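Local coordinates for mannan endo-1,4-beta-mannosidase (Bacillus subtilis, PDB 3CBW), which hydrolyses internal beta-1,4-mannosidic linkages in mannan, galactomannan and glucomannan, and takes part in the breakdown of glucomannan, at residues 290-304 with 319-331. The protein carries 3 engineered substitutions. Numbering follows the deposited sequence.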
loop_
_atom_site.group_PDB
_atom_site.type_symbol
_atom_site.label_atom_id
_atom_site.label_comp_id
_atom_site.label_asym_id
_atom_site.label_seq_id
_atom_site.Cartn_x
_atom_site.Cartn_y
_atom_site.Cartn_z
ATOM N N PHE A 290 -1.960 5.719 -18.903
ATOM C CA PHE A 290 -2.003 4.720 -17.825
ATOM C C PHE A 290 -3.412 4.140 -17.650
ATOM O O PHE A 290 -3.582 2.921 -17.573
ATOM C CB PHE A 290 -1.487 5.342 -16.524
ATOM C CG PHE A 290 -1.632 4.455 -15.317
ATOM C CD1 PHE A 290 -0.972 3.223 -15.249
ATOM C CD2 PHE A 290 -2.391 4.869 -14.225
ATOM C CE1 PHE A 290 -1.093 2.408 -14.117
ATOM C CE2 PHE A 290 -2.516 4.063 -13.101
ATOM C CZ PHE A 290 -1.862 2.837 -13.046
ATOM N N ILE A 291 -4.424 5.003 -17.621
ATOM C CA ILE A 291 -5.790 4.486 -17.535
ATOM C C ILE A 291 -6.181 3.702 -18.793
ATOM O O ILE A 291 -6.888 2.701 -18.699
ATOM C CB ILE A 291 -6.857 5.563 -17.134
ATOM C CG1 ILE A 291 -8.188 4.904 -16.752
ATOM C CG2 ILE A 291 -7.047 6.604 -18.225
ATOM C CD1 ILE A 291 -8.143 4.033 -15.518
ATOM N N ASN A 292 -5.708 4.132 -19.960
ATOM C CA ASN A 292 -5.959 3.366 -21.164
ATOM C C ASN A 292 -5.310 1.984 -21.098
ATOM O O ASN A 292 -5.915 0.993 -21.488
ATOM C CB ASN A 292 -5.481 4.109 -22.403
ATOM C CG ASN A 292 -5.803 3.353 -23.669
ATOM O OD1 ASN A 292 -4.952 2.671 -24.237
ATOM N ND2 ASN A 292 -7.064 3.416 -24.081
ATOM N N ALA A 293 -4.071 1.928 -20.617
ATOM C CA ALA A 293 -3.373 0.650 -20.430
ATOM C C ALA A 293 -4.113 -0.259 -19.453
ATOM O O ALA A 293 -4.203 -1.470 -19.664
ATOM C CB ALA A 293 -1.938 0.871 -19.989
ATOM N N ILE A 294 -4.664 0.319 -18.388
ATOM C CA ILE A 294 -5.488 -0.485 -17.483
ATOM C C ILE A 294 -6.650 -1.137 -18.232
ATOM O O ILE A 294 -6.882 -2.344 -18.102
ATOM C CB ILE A 294 -5.981 0.336 -16.268
ATOM C CG1 ILE A 294 -4.824 0.556 -15.295
ATOM C CG2 ILE A 294 -7.112 -0.374 -15.565
ATOM C CD1 ILE A 294 -5.081 1.612 -14.234
ATOM N N LYS A 295 -7.351 -0.345 -19.037
ATOM C CA LYS A 295 -8.497 -0.872 -19.771
ATOM C C LYS A 295 -8.092 -1.975 -20.745
ATOM O O LYS A 295 -8.789 -2.985 -20.888
ATOM C CB LYS A 295 -9.199 0.237 -20.535
ATOM C CG LYS A 295 -9.826 1.280 -19.668
ATOM C CD LYS A 295 -10.631 2.188 -20.539
ATOM C CE LYS A 295 -11.111 3.357 -19.752
ATOM N NZ LYS A 295 -12.317 3.987 -20.362
ATOM N N GLN A 296 -6.962 -1.794 -21.420
ATOM C CA GLN A 296 -6.537 -2.742 -22.458
ATOM C C GLN A 296 -5.739 -3.937 -21.942
ATOM O O GLN A 296 -5.826 -5.034 -22.506
ATOM C CB GLN A 296 -5.685 -2.023 -23.508
ATOM C CG GLN A 296 -6.415 -0.960 -24.307
ATOM C CD GLN A 296 -5.796 -0.762 -25.671
ATOM O OE1 GLN A 296 -5.721 -1.704 -26.467
ATOM N NE2 GLN A 296 -5.330 0.451 -25.947
ATOM N N LYS A 297 -4.932 -3.713 -20.905
ATOM C CA LYS A 297 -3.889 -4.659 -20.471
ATOM C C LYS A 297 -4.113 -5.184 -19.047
ATOM O O LYS A 297 -3.713 -6.292 -18.732
ATOM C CB LYS A 297 -2.493 -4.003 -20.494
ATOM C CG LYS A 297 -2.084 -3.253 -21.779
ATOM C CD LYS A 297 -1.967 -4.157 -22.998
ATOM C CE LYS A 297 -0.793 -5.119 -22.905
ATOM N NZ LYS A 297 -0.766 -5.951 -24.140
ATOM N N TYR A 298 -4.707 -4.370 -18.172
ATOM C CA TYR A 298 -4.781 -4.714 -16.742
ATOM C C TYR A 298 -6.205 -4.537 -16.196
ATOM O O TYR A 298 -6.408 -3.864 -15.187
ATOM C CB TYR A 298 -3.777 -3.870 -15.915
ATOM C CG TYR A 298 -2.457 -3.558 -16.602
ATOM C CD1 TYR A 298 -1.521 -4.560 -16.890
ATOM C CD2 TYR A 298 -2.133 -2.247 -16.947
ATOM C CE1 TYR A 298 -0.304 -4.253 -17.519
ATOM C CE2 TYR A 298 -0.925 -1.937 -17.572
ATOM C CZ TYR A 298 -0.027 -2.943 -17.864
ATOM O OH TYR A 298 1.170 -2.633 -18.492
ATOM N N PRO A 299 -7.208 -5.152 -16.840
ATOM C CA PRO A 299 -8.581 -4.817 -16.477
ATOM C C PRO A 299 -9.019 -5.201 -15.056
ATOM O O PRO A 299 -9.966 -4.606 -14.537
ATOM C CB PRO A 299 -9.418 -5.554 -17.538
ATOM C CG PRO A 299 -8.548 -6.691 -17.942
ATOM C CD PRO A 299 -7.167 -6.122 -17.951
ATOM N N LYS A 300 -8.338 -6.169 -14.440
ATOM C CA LYS A 300 -8.677 -6.577 -13.067
ATOM C C LYS A 300 -8.195 -5.587 -11.998
ATOM O O LYS A 300 -8.496 -5.758 -10.818
ATOM C CB LYS A 300 -8.147 -7.978 -12.766
ATOM C CG LYS A 300 -8.828 -9.081 -13.559
ATOM C CD LYS A 300 -8.242 -10.422 -13.177
ATOM C CE LYS A 300 -9.035 -11.562 -13.775
ATOM N NZ LYS A 300 -8.485 -12.854 -13.280
ATOM N N THR A 301 -7.461 -4.556 -12.407
ATOM C CA THR A 301 -7.019 -3.513 -11.479
ATOM C C THR A 301 -8.203 -2.908 -10.726
ATOM O O THR A 301 -9.175 -2.444 -11.338
ATOM C CB THR A 301 -6.311 -2.382 -12.238
ATOM O OG1 THR A 301 -5.172 -2.912 -12.918
ATOM C CG2 THR A 301 -5.847 -1.299 -11.285
ATOM N N ILE A 302 -8.121 -2.902 -9.400
ATOM C CA ILE A 302 -9.178 -2.304 -8.580
ATOM C C ILE A 302 -8.856 -0.906 -8.050
ATOM O O ILE A 302 -9.760 -0.196 -7.641
ATOM C CB ILE A 302 -9.620 -3.224 -7.413
ATOM C CG1 ILE A 302 -8.490 -3.460 -6.409
ATOM C CG2 ILE A 302 -10.202 -4.536 -7.970
ATOM C CD1 ILE A 302 -8.985 -4.005 -5.072
ATOM N N TYR A 303 -7.579 -0.522 -8.036
ATOM C CA TYR A 303 -7.196 0.828 -7.644
ATOM C C TYR A 303 -5.805 1.145 -8.131
ATOM O O TYR A 303 -5.032 0.248 -8.466
ATOM C CB TYR A 303 -7.321 1.055 -6.129
ATOM C CG TYR A 303 -6.237 0.565 -5.181
ATOM C CD1 TYR A 303 -5.047 1.277 -5.016
ATOM C CD2 TYR A 303 -6.471 -0.507 -4.331
ATOM C CE1 TYR A 303 -4.085 0.872 -4.075
ATOM C CE2 TYR A 303 -5.526 -0.909 -3.388
ATOM C CZ TYR A 303 -4.346 -0.213 -3.265
ATOM O OH TYR A 303 -3.426 -0.605 -2.315
ATOM N N PHE A 304 -5.503 2.441 -8.194
ATOM C CA PHE A 304 -4.120 2.900 -8.327
ATOM C C PHE A 304 -3.831 3.927 -7.245
ATOM O O PHE A 304 -4.749 4.612 -6.774
ATOM C CB PHE A 304 -3.842 3.487 -9.718
ATOM C CG PHE A 304 -4.586 4.766 -10.016
ATOM C CD1 PHE A 304 -4.075 5.997 -9.613
ATOM C CD2 PHE A 304 -5.789 4.733 -10.703
ATOM C CE1 PHE A 304 -4.764 7.173 -9.885
ATOM C CE2 PHE A 304 -6.488 5.900 -10.983
ATOM C CZ PHE A 304 -5.972 7.121 -10.577
ATOM N N ALA A 319 -4.072 14.353 -16.239
ATOM C CA ALA A 319 -4.784 14.287 -14.950
ATOM C C ALA A 319 -6.301 14.298 -15.096
ATOM O O ALA A 319 -6.987 13.500 -14.460
ATOM C CB ALA A 319 -4.349 15.421 -14.048
ATOM N N SER A 320 -6.824 15.213 -15.912
ATOM C CA SER A 320 -8.266 15.325 -16.108
ATOM C C SER A 320 -8.828 14.068 -16.754
ATOM O O SER A 320 -9.858 13.550 -16.319
ATOM C CB SER A 320 -8.610 16.560 -16.944
ATOM O OG SER A 320 -8.271 17.743 -16.247
ATOM N N ALA A 321 -8.140 13.573 -17.782
ATOM C CA ALA A 321 -8.576 12.361 -18.473
ATOM C C ALA A 321 -8.556 11.152 -17.536
ATOM O O ALA A 321 -9.459 10.314 -17.586
ATOM C CB ALA A 321 -7.735 12.108 -19.707
ATOM N N LEU A 322 -7.534 11.073 -16.680
ATOM C CA LEU A 322 -7.436 10.021 -15.661
ATOM C C LEU A 322 -8.617 10.078 -14.692
ATOM O O LEU A 322 -9.287 9.068 -14.447
ATOM C CB LEU A 322 -6.124 10.166 -14.880
ATOM C CG LEU A 322 -5.907 9.223 -13.688
ATOM C CD1 LEU A 322 -5.710 7.782 -14.178
ATOM C CD2 LEU A 322 -4.710 9.692 -12.876
ATOM N N TYR A 323 -8.885 11.262 -14.158
ATOM C CA TYR A 323 -9.894 11.413 -13.122
ATOM C C TYR A 323 -11.321 11.395 -13.656
ATOM O O TYR A 323 -12.247 11.052 -12.928
ATOM C CB TYR A 323 -9.585 12.632 -12.237
ATOM C CG TYR A 323 -8.683 12.249 -11.094
ATOM C CD1 TYR A 323 -7.296 12.169 -11.248
ATOM C CD2 TYR A 323 -9.233 11.917 -9.858
ATOM C CE1 TYR A 323 -6.488 11.776 -10.189
ATOM C CE2 TYR A 323 -8.442 11.521 -8.806
ATOM C CZ TYR A 323 -7.070 11.450 -8.971
ATOM O OH TYR A 323 -6.301 11.059 -7.901
ATOM N N HIS A 324 -11.491 11.726 -14.937
ATOM C CA HIS A 324 -12.826 11.755 -15.535
ATOM C C HIS A 324 -13.148 10.532 -16.370
ATOM O O HIS A 324 -14.258 10.424 -16.890
ATOM C CB HIS A 324 -13.035 13.037 -16.346
ATOM C CG HIS A 324 -13.040 14.269 -15.499
ATOM N ND1 HIS A 324 -14.171 14.723 -14.858
ATOM C CD2 HIS A 324 -12.044 15.117 -15.154
ATOM C CE1 HIS A 324 -13.877 15.813 -14.172
ATOM N NE2 HIS A 324 -12.594 16.078 -14.340
ATOM N N ASP A 325 -12.199 9.608 -16.498
ATOM C CA ASP A 325 -12.452 8.387 -17.251
ATOM C C ASP A 325 -13.647 7.660 -16.642
ATOM O O ASP A 325 -13.807 7.646 -15.421
ATOM C CB ASP A 325 -11.232 7.476 -17.240
ATOM C CG ASP A 325 -11.334 6.380 -18.275
ATOM O OD1 ASP A 325 -12.020 5.373 -18.006
ATOM O OD2 ASP A 325 -10.772 6.543 -19.389
ATOM N N SER A 326 -14.483 7.054 -17.479
ATOM C CA SER A 326 -15.663 6.341 -16.980
ATOM C C SER A 326 -15.291 5.217 -16.001
ATOM O O SER A 326 -16.084 4.857 -15.144
ATOM C CB SER A 326 -16.505 5.786 -18.123
ATOM O OG SER A 326 -15.776 4.827 -18.841
ATOM N N TRP A 327 -14.087 4.668 -16.132
ATOM C CA TRP A 327 -13.639 3.609 -15.225
ATOM C C TRP A 327 -13.228 4.089 -13.841
ATOM O O TRP A 327 -13.223 3.292 -12.902
ATOM C CB TRP A 327 -12.475 2.854 -15.840
ATOM C CG TRP A 327 -12.860 1.828 -16.864
ATOM C CD1 TRP A 327 -13.812 1.940 -17.841
ATOM C CD2 TRP A 327 -12.277 0.533 -17.016
ATOM N NE1 TRP A 327 -13.858 0.782 -18.584
ATOM C CE2 TRP A 327 -12.920 -0.093 -18.105
ATOM C CE3 TRP A 327 -11.264 -0.159 -16.338
ATOM C CZ2 TRP A 327 -12.593 -1.391 -18.526
ATOM C CZ3 TRP A 327 -10.940 -1.445 -16.754
ATOM C CH2 TRP A 327 -11.598 -2.045 -17.846
ATOM N N THR A 328 -12.872 5.361 -13.716
ATOM C CA THR A 328 -12.258 5.842 -12.478
ATOM C C THR A 328 -13.308 6.174 -11.421
ATOM O O THR A 328 -14.255 6.914 -11.679
ATOM C CB THR A 328 -11.357 7.041 -12.778
ATOM O OG1 THR A 328 -10.421 6.659 -13.788
ATOM C CG2 THR A 328 -10.597 7.485 -11.536
ATOM N N LEU A 329 -13.124 5.615 -10.230
ATOM C CA LEU A 329 -14.004 5.852 -9.106
ATOM C C LEU A 329 -13.282 6.752 -8.108
ATOM O O LEU A 329 -12.206 6.403 -7.605
ATOM C CB LEU A 329 -14.378 4.502 -8.492
ATOM C CG LEU A 329 -15.482 4.452 -7.443
ATOM C CD1 LEU A 329 -16.059 3.044 -7.336
ATOM C CD2 LEU A 329 -15.010 4.955 -6.078
ATOM N N ASN A 330 -13.884 7.903 -7.817
ATOM C CA ASN A 330 -13.259 8.926 -6.993
ATOM C C ASN A 330 -13.914 9.047 -5.621
ATOM O O ASN A 330 -14.911 8.376 -5.335
ATOM C CB ASN A 330 -13.270 10.256 -7.749
ATOM C CG ASN A 330 -12.474 10.174 -9.029
ATOM O OD1 ASN A 330 -11.371 9.636 -9.044
ATOM N ND2 ASN A 330 -13.033 10.673 -10.115
ATOM N N LYS A 331 -13.318 9.864 -4.758
ATOM C CA LYS A 331 -13.856 10.105 -3.431
ATOM C C LYS A 331 -15.331 10.481 -3.543
ATOM O O LYS A 331 -15.706 11.306 -4.382
ATOM C CB LYS A 331 -13.081 11.238 -2.761
ATOM C CG LYS A 331 -13.310 11.352 -1.262
ATOM C CD LYS A 331 -12.679 12.625 -0.707
ATOM C CE LYS A 331 -12.692 12.647 0.826
ATOM N NZ LYS A 331 -12.249 13.986 1.335
#
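The ammonium nitrogen NZ of Lys295 meets both the carboxylate of Asp325 and the indole of Trp327. The salt bridge to Asp325 includes a weak hydrogen bond from Lys295 NZ to Asp325 OD2 of 3.1 Å. Lys295 NZ also makes an off-centre cation-pi contact, 4.1 Å from the centroid of the Trp327 five-membered ring. The extended Lys295 chain runs across one indole face, with CG 3.7 Å from the centroid of the six-membered ring, a CH-pi contact. Ile294 CG2 and Pro299 CB touch the benzo end of the indole. With an alanine here in place of the indole, the Lys295 methylenes would probably lose their flat support and the ammonium would be less well fixed beside Asp325. In this TIM barrel, helix 287-297 lies in the beta-alpha-beta crossover between parallel strands 271-278 and 301-306, and helix 319-324 packs beside it. Deeper in, both methyls of Leu322 meet the Phe304 ring, with Leu322 CD1 3.7 Å from Phe304 CZ. Leu322 CG is anti to the backbone N (chi1 175°), which directs the methyls to that ring. Leu322 CD1 also reaches Ile291 CB at 3.9 Å. Thr328 OG1 donates to Leu322 O at 2.7 Å, almost in line with the carbonyl bond.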